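Local coordinates for protein GCN5-related N-acetyltransferase (Anabaena variabilis, PDB 2OZG) that binds coenzyme A and probably transfers acetyl groups to an amine substrate, possibly an aminoglycoside, as a GCN5-related N-acetyltransferase, at residues A[21-24]-A[25-29]; A[70-74]-A[75-79]; A[106-110]-A[111-115]. All blocks are in the same frame, centred on the assembly; numbering follows the deposited sequence.

Contact 1: A[21-24]-A[25-29]; sequences QQLG and NILEQ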
ATOM      1  N   GLN A  21     -38.160  10.859 -14.183  1.00 38.18           N
ATOM      2  CA  GLN A  21     -37.622   9.529 -13.905  1.00 40.23           C
ATOM      3  C   GLN A  21     -36.493   9.149 -14.838  1.00 39.10           C
ATOM      4  O   GLN A  21     -35.560   8.491 -14.396  1.00 36.12           O
ATOM      5  CB  GLN A  21     -38.665   8.458 -14.070  1.00 41.27           C
ATOM      6  CG  GLN A  21     -39.641   8.375 -12.956  1.00 51.82           C
ATOM      7  CD  GLN A  21     -40.725   7.404 -13.284  1.00 54.77           C
ATOM      8  OE1 GLN A  21     -40.870   6.388 -12.614  1.00 67.50           O
ATOM      9  NE2 GLN A  21     -41.470   7.677 -14.366  1.00 56.20           N
ATOM     10  N   GLN A  22     -36.660   9.444 -16.138  1.00 36.11           N
ATOM     11  CA  GLN A  22     -35.630   9.188 -17.099  1.00 32.67           C
ATOM     12  C   GLN A  22     -34.443   9.995 -16.677  1.00 32.76           C
ATOM     13  O   GLN A  22     -33.374   9.465 -16.679  1.00 30.71           O
ATOM     14  CB  GLN A  22     -35.991   9.624 -18.510  1.00 31.18           C
ATOM     15  CG  GLN A  22     -36.881   8.680 -19.274  1.00 43.40           C
ATOM     16  CD  GLN A  22     -37.892   9.407 -20.131  1.00 46.74           C
ATOM     17  OE1 GLN A  22     -38.881   9.935 -19.626  1.00 52.30           O
ATOM     18  NE2 GLN A  22     -37.666   9.415 -21.433  1.00 53.01           N
ATOM     19  N   LEU A  23     -34.619  11.285 -16.346  1.00 33.31           N
ATOM     20  CA  LEU A  23     -33.449  12.095 -15.971  1.00 31.07           C
ATOM     21  C   LEU A  23     -32.789  11.505 -14.733  1.00 29.71           C
ATOM     22  O   LEU A  23     -31.580  11.417 -14.645  1.00 31.67           O
ATOM     23  CB  LEU A  23     -33.855  13.554 -15.732  1.00 32.40           C
ATOM     24  CG  LEU A  23     -32.766  14.513 -15.253  1.00 36.80           C
ATOM     25  CD1 LEU A  23     -31.592  14.655 -16.280  1.00 35.46           C
ATOM     26  CD2 LEU A  23     -33.354  15.890 -14.917  1.00 33.96           C
ATOM     27  N   GLY A  24     -33.595  11.127 -13.751  1.00 32.75           N
ATOM     28  CA  GLY A  24     -33.094  10.544 -12.522  1.00 33.02           C
ATOM     29  C   GLY A  24     -32.259   9.329 -12.799  1.00 35.44           C
ATOM     30  O   GLY A  24     -31.247   9.160 -12.152  1.00 34.60           O
ATOM     31  N   ASN A  25     -32.689   8.503 -13.757  1.00 32.34           N
ATOM     32  CA  ASN A  25     -31.908   7.349 -14.211  1.00 33.64           C
ATOM     33  C   ASN A  25     -30.606   7.761 -14.853  1.00 31.50           C
ATOM     34  O   ASN A  25     -29.574   7.137 -14.635  1.00 31.21           O
ATOM     35  CB  ASN A  25     -32.679   6.584 -15.261  1.00 34.89           C
ATOM     36  CG  ASN A  25     -33.744   5.789 -14.696  1.00 43.36           C
ATOM     37  OD1 ASN A  25     -33.822   5.602 -13.474  1.00 55.58           O
ATOM     38  ND2 ASN A  25     -34.622   5.298 -15.564  1.00 45.34           N
ATOM     39  N   ILE A  26     -30.666   8.797 -15.688  1.00 33.31           N
ATOM     40  CA  ILE A  26     -29.452   9.283 -16.331  1.00 31.83           C
ATOM     41  C   ILE A  26     -28.498   9.787 -15.264  1.00 34.07           C
ATOM     42  O   ILE A  26     -27.284   9.505 -15.320  1.00 35.66           O
ATOM     43  CB  ILE A  26     -29.733  10.432 -17.329  1.00 32.53           C
ATOM     44  CG1 ILE A  26     -30.429   9.875 -18.555  1.00 28.53           C
ATOM     45  CG2 ILE A  26     -28.448  11.104 -17.735  1.00 31.56           C
ATOM     46  CD1 ILE A  26     -30.953  10.942 -19.461  1.00 33.41           C
ATOM     47  N   LEU A  27     -29.034  10.519 -14.281  1.00 34.69           N
ATOM     48  CA  LEU A  27     -28.205  11.036 -13.173  1.00 34.64           C
ATOM     49  C   LEU A  27     -27.578   9.902 -12.348  1.00 34.71           C
ATOM     50  O   LEU A  27     -26.409   9.970 -12.013  1.00 34.16           O
ATOM     51  CB  LEU A  27     -28.998  12.014 -12.302  1.00 35.42           C
ATOM     52  CG  LEU A  27     -29.427  13.307 -13.024  1.00 39.29           C
ATOM     53  CD1 LEU A  27     -29.885  14.353 -11.986  1.00 43.36           C
ATOM     54  CD2 LEU A  27     -28.352  13.965 -13.954  1.00 39.56           C
ATOM     55  N   GLU A  28     -28.333   8.844 -12.057  1.00 37.89           N
ATOM     56  CA  GLU A  28     -27.754   7.680 -11.371  1.00 37.46           C
ATOM     57  C   GLU A  28     -26.569   7.060 -12.112  1.00 34.44           C
ATOM     58  O   GLU A  28     -25.543   6.645 -11.509  1.00 35.32           O
ATOM     59  CB  GLU A  28     -28.767   6.585 -11.183  1.00 39.06           C
ATOM     60  CG  GLU A  28     -29.725   6.890 -10.140  1.00 49.34           C
ATOM     61  CD  GLU A  28     -30.675   5.743  -9.820  1.00 63.14           C
ATOM     62  OE1 GLU A  28     -30.430   4.581 -10.280  1.00 62.02           O
ATOM     63  OE2 GLU A  28     -31.658   6.035  -9.077  1.00 70.60           O
ATOM     64  N   GLN A  29     -26.709   6.977 -13.415  1.00 31.78           N
ATOM     65  CA  GLN A  29     -25.662   6.431 -14.240  1.00 35.76           C
ATOM     66  C   GLN A  29     -24.468   7.363 -14.261  1.00 33.21           C
ATOM     67  O   GLN A  29     -23.360   6.948 -14.002  1.00 34.82           O
ATOM     68  CB  GLN A  29     -26.182   6.154 -15.645  1.00 34.73           C
ATOM     69  CG  GLN A  29     -25.141   5.696 -16.643  1.00 37.74           C
ATOM     70  CD  GLN A  29     -25.816   5.111 -17.883  1.00 39.32           C
ATOM     71  OE1 GLN A  29     -27.028   5.239 -18.043  1.00 42.44           O
ATOM     72  NE2 GLN A  29     -25.056   4.465 -18.736  1.00 33.13           N
TER
HETATM   73  O   HOH W   1     -35.811   7.033 -12.298  1.00 47.90           O
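Leu23 and Leu27, one helical turn apart, meet on the buried side of the helix: CD1 of Leu23 lies 4.0 Å from CD2 of Leu27, and the two isobutyl groups cross at a slant. Leu23 holds its CG anti to the backbone N (chi1 176°), which throws the branch forward along the helix to its partner. CG of Leu27 comes to 3.3 Å from the Leu23 carbonyl oxygen. The same oxygen takes the Leu27 N-H at 2.7 Å in a nearly straight bond, so backbone and side chains draw together on this flank. Both leucines press on Phe50 of strand 50-55, while Ile26 leans on Val59 of strand 58-72 and on Ala88. This is helix 20-30 of the GNAT domain, laid against its sheet, and the Ile26 side chain stays about 7 Å from the bound coenzyme A.

Gly24 belongs to the tightly packed part as well. Its carbonyl oxygen accepts the Glu28 N-H at 2.9 Å and also a hydrogen bond from Ser38 OG, two donors on one buried oxygen, with CG of Glu28 passing 3.4 Å away. Further along, Gln29 reaches a second subunit, where its NE2 bonds to Tyr204 OH.

Round on the solvent side the fit is looser and wet. Asn25 donates its backbone N-H to Gln21 O, and a water donates to Gln21 O at 2.6 Å and to OD1 of Asn25 at 2.7 Å. With CG anti to the carbonyl carbon (chi1 -76°), the Asn25 amide folds back over the preceding turn, bringing OD1 within the water's span. The exposed Gln21 side chain heads away from this bridge.

Contact 2: A[70-74]-A[75-79]; sequences QWWGG and QRVPM. With ACT (acetate ion), chain B.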
ATOM      1  N   GLN A  70     -24.562  34.141  -2.627  1.00 33.28           N
ATOM      2  CA  GLN A  70     -23.161  33.948  -2.272  1.00 31.70           C
ATOM      3  C   GLN A  70     -22.658  35.250  -1.642  1.00 30.15           C
ATOM      4  O   GLN A  70     -22.944  36.336  -2.154  1.00 31.88           O
ATOM      5  CB  GLN A  70     -22.321  33.621  -3.511  1.00 33.23           C
ATOM      6  CG  GLN A  70     -21.046  32.941  -3.161  1.00 32.66           C
ATOM      7  CD  GLN A  70     -20.340  32.336  -4.298  1.00 24.79           C
ATOM      8  OE1 GLN A  70     -20.485  32.771  -5.441  1.00 30.99           O
ATOM      9  NE2 GLN A  70     -19.436  31.371  -3.989  1.00 28.09           N
ATOM     10  N   TRP A  71     -21.903  35.129  -0.548  1.00 29.69           N
ATOM     11  CA  TRP A  71     -21.390  36.305   0.148  1.00 30.37           C
ATOM     12  C   TRP A  71     -20.022  36.799  -0.392  1.00 29.50           C
ATOM     13  O   TRP A  71     -19.020  36.122  -0.209  1.00 30.45           O
ATOM     14  CB  TRP A  71     -21.345  36.024   1.642  1.00 31.19           C
ATOM     15  CG  TRP A  71     -22.693  35.747   2.242  1.00 26.81           C
ATOM     16  CD1 TRP A  71     -23.252  34.507   2.424  1.00 30.47           C
ATOM     17  CD2 TRP A  71     -23.656  36.687   2.746  1.00 32.97           C
ATOM     18  NE1 TRP A  71     -24.476  34.618   2.980  1.00 33.47           N
ATOM     19  CE2 TRP A  71     -24.764  35.939   3.191  1.00 27.30           C
ATOM     20  CE3 TRP A  71     -23.685  38.075   2.887  1.00 29.79           C
ATOM     21  CZ2 TRP A  71     -25.891  36.540   3.794  1.00 32.32           C
ATOM     22  CZ3 TRP A  71     -24.813  38.663   3.413  1.00 29.42           C
ATOM     23  CH2 TRP A  71     -25.887  37.912   3.875  1.00 31.39           C
ATOM     24  N   TRP A  72     -19.997  37.973  -1.044  1.00 29.99           N
ATOM     25  CA  TRP A  72     -18.767  38.554  -1.607  1.00 30.46           C
ATOM     26  C   TRP A  72     -18.606  39.946  -0.992  1.00 32.92           C
ATOM     27  O   TRP A  72     -19.499  40.799  -1.123  1.00 31.80           O
ATOM     28  CB  TRP A  72     -18.843  38.661  -3.154  1.00 33.93           C
ATOM     29  CG  TRP A  72     -18.948  37.303  -3.866  1.00 30.14           C
ATOM     30  CD1 TRP A  72     -20.076  36.712  -4.429  1.00 26.92           C
ATOM     31  CD2 TRP A  72     -17.900  36.339  -3.954  1.00 28.29           C
ATOM     32  NE1 TRP A  72     -19.728  35.467  -4.953  1.00 31.91           N
ATOM     33  CE2 TRP A  72     -18.400  35.227  -4.650  1.00 37.68           C
ATOM     34  CE3 TRP A  72     -16.536  36.360  -3.573  1.00 30.14           C
ATOM     35  CZ2 TRP A  72     -17.605  34.128  -4.926  1.00 37.58           C
ATOM     36  CZ3 TRP A  72     -15.775  35.279  -3.800  1.00 32.08           C
ATOM     37  CH2 TRP A  72     -16.294  34.169  -4.476  1.00 29.23           C
ATOM     38  N   GLY A  73     -17.477  40.158  -0.339  1.00 31.82           N
ATOM     39  CA  GLY A  73     -17.167  41.374   0.342  1.00 34.62           C
ATOM     40  C   GLY A  73     -18.261  41.714   1.359  1.00 34.00           C
ATOM     41  O   GLY A  73     -18.551  42.868   1.589  1.00 31.98           O
ATOM     42  N   GLY A  74     -18.898  40.692   1.900  1.00 31.15           N
ATOM     43  CA  GLY A  74     -19.903  40.857   2.918  1.00 32.55           C
ATOM     44  C   GLY A  74     -21.282  41.237   2.471  1.00 32.54           C
ATOM     45  O   GLY A  74     -22.101  41.585   3.311  1.00 29.49           O
ATOM     46  N   GLN A  75     -21.536  41.181   1.167  1.00 30.63           N
ATOM     47  CA  GLN A  75     -22.843  41.464   0.603  1.00 31.67           C
ATOM     48  C   GLN A  75     -23.333  40.194  -0.050  1.00 30.85           C
ATOM     49  O   GLN A  75     -22.548  39.436  -0.614  1.00 30.18           O
ATOM     50  CB  GLN A  75     -22.713  42.543  -0.457  1.00 32.00           C
ATOM     51  CG  GLN A  75     -22.267  43.910   0.087  1.00 34.63           C
ATOM     52  CD  GLN A  75     -23.238  44.502   1.076  1.00 37.38           C
ATOM     53  OE1 GLN A  75     -24.453  44.543   0.846  1.00 45.58           O
ATOM     54  NE2 GLN A  75     -22.715  44.946   2.191  1.00 37.91           N
ATOM     55  N   ARG A  76     -24.623  39.941   0.041  1.00 30.18           N
ATOM     56  CA  ARG A  76     -25.172  38.767  -0.584  1.00 29.94           C
ATOM     57  C   ARG A  76     -25.436  39.078  -2.063  1.00 35.09           C
ATOM     58  O   ARG A  76     -26.235  39.947  -2.371  1.00 33.17           O
ATOM     59  CB  ARG A  76     -26.487  38.381   0.045  1.00 30.01           C
ATOM     60  CG  ARG A  76     -27.052  37.096  -0.482  1.00 32.30           C
ATOM     61  CD  ARG A  76     -28.550  37.098  -0.184  1.00 38.18           C
ATOM     62  NE  ARG A  76     -29.243  35.890  -0.628  1.00 45.80           N
ATOM     63  CZ  ARG A  76     -29.838  35.724  -1.809  1.00 33.15           C
ATOM     64  NH1 ARG A  76     -29.903  36.691  -2.702  1.00 38.73           N
ATOM     65  NH2 ARG A  76     -30.452  34.584  -2.059  1.00 37.95           N
ATOM     66  N   VAL A  77     -24.797  38.331  -2.956  1.00 33.22           N
ATOM     67  CA  VAL A  77     -25.029  38.469  -4.365  1.00 32.21           C
ATOM     68  C   VAL A  77     -25.887  37.283  -4.810  1.00 32.10           C
ATOM     69  O   VAL A  77     -25.523  36.134  -4.514  1.00 27.54           O
ATOM     70  CB  VAL A  77     -23.702  38.392  -5.098  1.00 33.11           C
ATOM     71  CG1 VAL A  77     -23.877  38.638  -6.565  1.00 34.04           C
ATOM     72  CG2 VAL A  77     -22.688  39.381  -4.470  1.00 35.15           C
ATOM     73  N   PRO A  78     -27.050  37.532  -5.450  1.00 28.90           N
ATOM     74  CA  PRO A  78     -27.823  36.399  -5.969  1.00 32.49           C
ATOM     75  C   PRO A  78     -26.962  35.528  -6.864  1.00 29.94           C
ATOM     76  O   PRO A  78     -26.197  36.035  -7.679  1.00 32.08           O
ATOM     77  CB  PRO A  78     -28.933  37.055  -6.766  1.00 31.28           C
ATOM     78  CG  PRO A  78     -29.093  38.423  -6.182  1.00 30.23           C
ATOM     79  CD  PRO A  78     -27.719  38.808  -5.737  1.00 30.82           C
HETATM   80  N   MSE A  79     -27.101  34.222  -6.701  1.00 30.46           N
HETATM   81  CA  MSE A  79     -26.226  33.249  -7.368  1.00 34.15           C
HETATM   82  C   MSE A  79     -26.985  32.018  -7.717  1.00 35.15           C
HETATM   83  O   MSE A  79     -27.806  31.553  -6.911  1.00 32.12           O
HETATM   84  CB  MSE A  79     -25.127  32.866  -6.384  1.00 33.95           C
HETATM   85  CG  MSE A  79     -23.914  32.109  -6.904  1.00 30.74           C
HETATM   86 SE   MSE A  79     -24.251  30.226  -6.828  0.75 31.15          SE
HETATM   87  CE  MSE A  79     -23.439  29.920  -5.202  1.00 32.37           C
TER
HETATM   88  C   ACT B 396     -32.067  34.636  -5.111  1.00 59.40           C
HETATM   89  O   ACT B 396     -31.920  35.882  -4.807  1.00 56.04           O
HETATM   90  OXT ACT B 396     -32.696  33.896  -4.285  1.00 59.82           O
HETATM   91  CH3 ACT B 396     -31.530  34.024  -6.386  1.00 54.14           C
HETATM   92  O   HOH W   2     -19.696  44.820   2.759  1.00 38.06           O
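Backbone hydrogen bonds join Gln70 to Val77 and Trp72 to Gln75. Gln70 and Val77 exchange a reciprocal pair, Val77 N to Gln70 O at 2.8 Å being almost straight. Trp72 and Gln75 form a second pair that closes the turn. Between these pairs the strands approach without N-H bonds, and Trp71 CA points its hydrogen at Gln75 O.

The aromatic contact sits at that non-hydrogen-bonded pair. CB of Arg76 rests over one face of the Trp71 indole, 3.8 Å from the centroid of the six-membered ring, a CH-pi contact. Arg76 sets CG anti to its own backbone N (chi1 -175°) and runs extended to NE, carrying the guanidinium past the indole with its plane nearly perpendicular to the ring.

Apolar packing on the other face of the hairpin pairs Val77 with Trp72: CG2 of the valine comes in at the edge of the indole, 3.7 Å from CD1. Ile115 of strand 115-118 covers this face. Separately, the bent selenomethionine Met79 crosses Gln70, its CG 3.8 Å from the amide oxygen OE1 and its CE 4.0 Å from CD.

Polar side-chain bonds finish the account. Trp72 NE1 donates to Gln70 OE1 at 2.8 Å, approaching above the amide plane, while Gln70 NE2 bonds to Gly180 O; the buried amide is thus held at both ends. Arg76 forms its salt bridge through NE to Asp183, and its NH1 gives a 3.0 Å hydrogen bond to oxygen O of an acetate ion, probably from the crystallisation liquor, with a weak one from NH2 to the other oxygen. At the tip, a water links Gly73 O with Gln75 NE2.

Gly73 and Gly74, both with positive phi, make the corner of a type I' turn in a tight two-residue beta hairpin.

Contact 3: A[106-110]-A[111-115]; sequences QEISE and QDIPI
Ile108 and Ile113 are linked where the helix 96-110 winds out: the Ile113 N-H returns to Ile108 O at 3.2 Å, nearly straight, and Asp112 N bonds to Ser109 O at 3.0 Å. Asp112 is the first residue to leave helical angles and takes a left-handed conformation (phi 63°), as in a Schellman motif. Ile108 O also accepts Gln111 N at 3.0 Å; the two donors reach it from opposite faces of the carbonyl plane. Gln111 N has a further, weak bond to Glu107 O.

Among the side chains, CG2 of Ile108 lies 3.6 Å from CB of Ile113, the hydrophobic contact that often accompanies this motif. Ile108 directs CG2 anti to its backbone N and CG1 beside it (chi1 -65°), placing the methyl branch at the side where the returning chain passes. Gln111 bends at its second torsion, and its CG lies 3.4 Å from Glu107 O. One turn back, Ser109 OG donates to Gln106 O at 2.7 Å, sharing that oxygen with the Glu110 N-H. Glu107 turns its carboxylate elsewhere, to Tyr12 and a salt bridge with Arg51.

The two bonds back into the last turn supply N-H donors to Ile108 O and Ser109 O, carbonyls near the helix end; the isoleucine contact adds apolar packing, and Ile108 also touches Ala80 and Val291.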
ATOM      1  N   GLN A 106     -28.408  31.338 -20.258  1.00 34.26           N
ATOM      2  CA  GLN A 106     -29.381  32.258 -20.806  1.00 35.44           C
ATOM      3  C   GLN A 106     -30.567  32.356 -19.871  1.00 37.19           C
ATOM      4  O   GLN A 106     -31.085  33.450 -19.648  1.00 34.10           O
ATOM      5  CB  GLN A 106     -29.823  31.821 -22.198  1.00 35.67           C
ATOM      6  CG  GLN A 106     -31.063  32.564 -22.767  1.00 43.25           C
ATOM      7  CD  GLN A 106     -30.860  34.095 -23.001  1.00 64.19           C
ATOM      8  OE1 GLN A 106     -29.757  34.655 -22.837  1.00 68.52           O
ATOM      9  NE2 GLN A 106     -31.941  34.760 -23.408  1.00 60.99           N
ATOM     10  N   GLU A 107     -31.008  31.233 -19.307  1.00 34.92           N
ATOM     11  CA  GLU A 107     -32.130  31.309 -18.364  1.00 38.91           C
ATOM     12  C   GLU A 107     -31.745  32.100 -17.110  1.00 36.46           C
ATOM     13  O   GLU A 107     -32.483  32.934 -16.628  1.00 34.64           O
ATOM     14  CB  GLU A 107     -32.605  29.912 -17.971  1.00 38.23           C
ATOM     15  CG  GLU A 107     -33.692  29.956 -16.951  1.00 41.07           C
ATOM     16  CD  GLU A 107     -34.241  28.593 -16.588  1.00 46.69           C
ATOM     17  OE1 GLU A 107     -33.912  27.567 -17.255  1.00 42.43           O
ATOM     18  OE2 GLU A 107     -35.012  28.564 -15.612  1.00 46.56           O
ATOM     19  N   ILE A 108     -30.567  31.839 -16.566  1.00 33.81           N
ATOM     20  CA  ILE A 108     -30.127  32.537 -15.355  1.00 32.97           C
ATOM     21  C   ILE A 108     -30.087  34.058 -15.620  1.00 35.43           C
ATOM     22  O   ILE A 108     -30.570  34.883 -14.803  1.00 34.23           O
ATOM     23  CB  ILE A 108     -28.768  31.976 -14.908  1.00 33.78           C
ATOM     24  CG1 ILE A 108     -28.944  30.498 -14.500  1.00 35.32           C
ATOM     25  CG2 ILE A 108     -28.180  32.779 -13.759  1.00 34.09           C
ATOM     26  CD1 ILE A 108     -27.632  29.730 -14.401  1.00 30.12           C
ATOM     27  N   SER A 109     -29.595  34.416 -16.798  1.00 33.41           N
ATOM     28  CA  SER A 109     -29.502  35.781 -17.178  1.00 36.62           C
ATOM     29  C   SER A 109     -30.907  36.415 -17.221  1.00 36.32           C
ATOM     30  O   SER A 109     -31.088  37.529 -16.755  1.00 31.24           O
ATOM     31  CB  SER A 109     -28.772  35.947 -18.516  1.00 36.80           C
ATOM     32  OG  SER A 109     -29.675  35.778 -19.592  1.00 42.90           O
ATOM     33  N   GLU A 110     -31.884  35.698 -17.776  1.00 38.75           N
ATOM     34  CA  GLU A 110     -33.250  36.202 -17.872  1.00 39.55           C
ATOM     35  C   GLU A 110     -33.902  36.361 -16.525  1.00 38.73           C
ATOM     36  O   GLU A 110     -34.941  37.002 -16.424  1.00 41.42           O
ATOM     37  CB  GLU A 110     -34.117  35.268 -18.722  1.00 40.35           C
ATOM     38  CG  GLU A 110     -33.726  35.260 -20.205  1.00 40.87           C
ATOM     39  CD  GLU A 110     -34.365  34.110 -20.976  1.00 49.54           C
ATOM     40  OE1 GLU A 110     -34.842  33.128 -20.324  1.00 62.24           O
ATOM     41  OE2 GLU A 110     -34.352  34.176 -22.234  1.00 56.41           O
ATOM     42  N   GLN A 111     -33.316  35.758 -15.494  1.00 38.31           N
ATOM     43  CA  GLN A 111     -33.848  35.858 -14.144  1.00 38.03           C
ATOM     44  C   GLN A 111     -33.129  36.929 -13.348  1.00 39.08           C
ATOM     45  O   GLN A 111     -33.427  37.123 -12.172  1.00 39.97           O
ATOM     46  CB  GLN A 111     -33.754  34.504 -13.431  1.00 40.52           C
ATOM     47  CG  GLN A 111     -34.610  33.408 -13.999  1.00 35.78           C
ATOM     48  CD  GLN A 111     -36.097  33.772 -14.111  1.00 50.37           C
ATOM     49  OE1 GLN A 111     -36.707  33.587 -15.169  1.00 57.75           O
ATOM     50  NE2 GLN A 111     -36.660  34.345 -13.052  1.00 49.93           N
ATOM     51  N   ASP A 112     -32.186  37.622 -13.993  1.00 37.98           N
ATOM     52  CA  ASP A 112     -31.393  38.666 -13.377  1.00 37.13           C
ATOM     53  C   ASP A 112     -30.523  38.158 -12.221  1.00 37.60           C
ATOM     54  O   ASP A 112     -30.264  38.844 -11.248  1.00 35.16           O
ATOM     55  CB  ASP A 112     -32.256  39.837 -12.959  1.00 41.93           C
ATOM     56  CG  ASP A 112     -32.957  40.490 -14.150  1.00 46.48           C
ATOM     57  OD1 ASP A 112     -32.342  40.550 -15.249  1.00 48.52           O
ATOM     58  OD2 ASP A 112     -34.120  40.915 -13.990  1.00 57.15           O
ATOM     59  N   ILE A 113     -30.047  36.945 -12.349  1.00 35.32           N
ATOM     60  CA  ILE A 113     -29.131  36.419 -11.365  1.00 33.31           C
ATOM     61  C   ILE A 113     -27.754  36.674 -11.997  1.00 34.07           C
ATOM     62  O   ILE A 113     -27.492  36.208 -13.093  1.00 35.39           O
ATOM     63  CB  ILE A 113     -29.412  34.951 -11.101  1.00 36.07           C
ATOM     64  CG1 ILE A 113     -30.683  34.824 -10.259  1.00 34.58           C
ATOM     65  CG2 ILE A 113     -28.217  34.355 -10.387  1.00 26.78           C
ATOM     66  CD1 ILE A 113     -31.312  33.467 -10.334  1.00 38.29           C
ATOM     67  N   PRO A 114     -26.915  37.501 -11.348  1.00 32.97           N
ATOM     68  CA  PRO A 114     -25.667  37.937 -11.958  1.00 33.91           C
ATOM     69  C   PRO A 114     -24.472  37.050 -11.972  1.00 33.42           C
ATOM     70  O   PRO A 114     -23.512  37.394 -12.695  1.00 32.06           O
ATOM     71  CB  PRO A 114     -25.303  39.165 -11.129  1.00 33.21           C
ATOM     72  CG  PRO A 114     -25.813  38.856  -9.805  1.00 40.23           C
ATOM     73  CD  PRO A 114     -27.094  38.107 -10.015  1.00 34.29           C
ATOM     74  N   ILE A 115     -24.447  36.011 -11.115  1.00 32.08           N
ATOM     75  CA  ILE A 115     -23.340  35.044 -11.059  1.00 32.50           C
ATOM     76  C   ILE A 115     -23.862  33.617 -10.899  1.00 35.47           C
ATOM     77  O   ILE A 115     -25.018  33.400 -10.510  1.00 34.78           O
ATOM     78  CB  ILE A 115     -22.349  35.325  -9.950  1.00 34.17           C
ATOM     79  CG1 ILE A 115     -23.087  35.442  -8.627  1.00 36.97           C
ATOM     80  CG2 ILE A 115     -21.597  36.665 -10.198  1.00 36.52           C
ATOM     81  CD1 ILE A 115     -22.162  35.409  -7.436  1.00 29.22           C
TER
HETATM   82  O   HOH W   3     -28.426  38.276 -14.872  1.00 49.13           O

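Overall arrangement
The three contacts come in series along the chain, all within the N-terminal GNAT domain. Contact 1 lies on helix 20-30, near the coenzyme A, and contact 2 at the tip of the hairpin of strands 58-72 and 75-87, their centres about 32 Å apart on opposite sides of the chain's centre. Contact 3, at the end of helix 96-110, is about 26 Å from contact 1 and 15 Å from contact 2, between centres. Contacts 2 and 3 touch: Pro78 O packs on Pro114 CD at 3.2 Å, where strand 115-118 begins alongside the parallel strand 75-87. Strand 58-72 supports helix 20-30 through Val59, and the hairpin runs from the cofactor site, at Val85 and Ile87, to its turn at contact 2, away from that site.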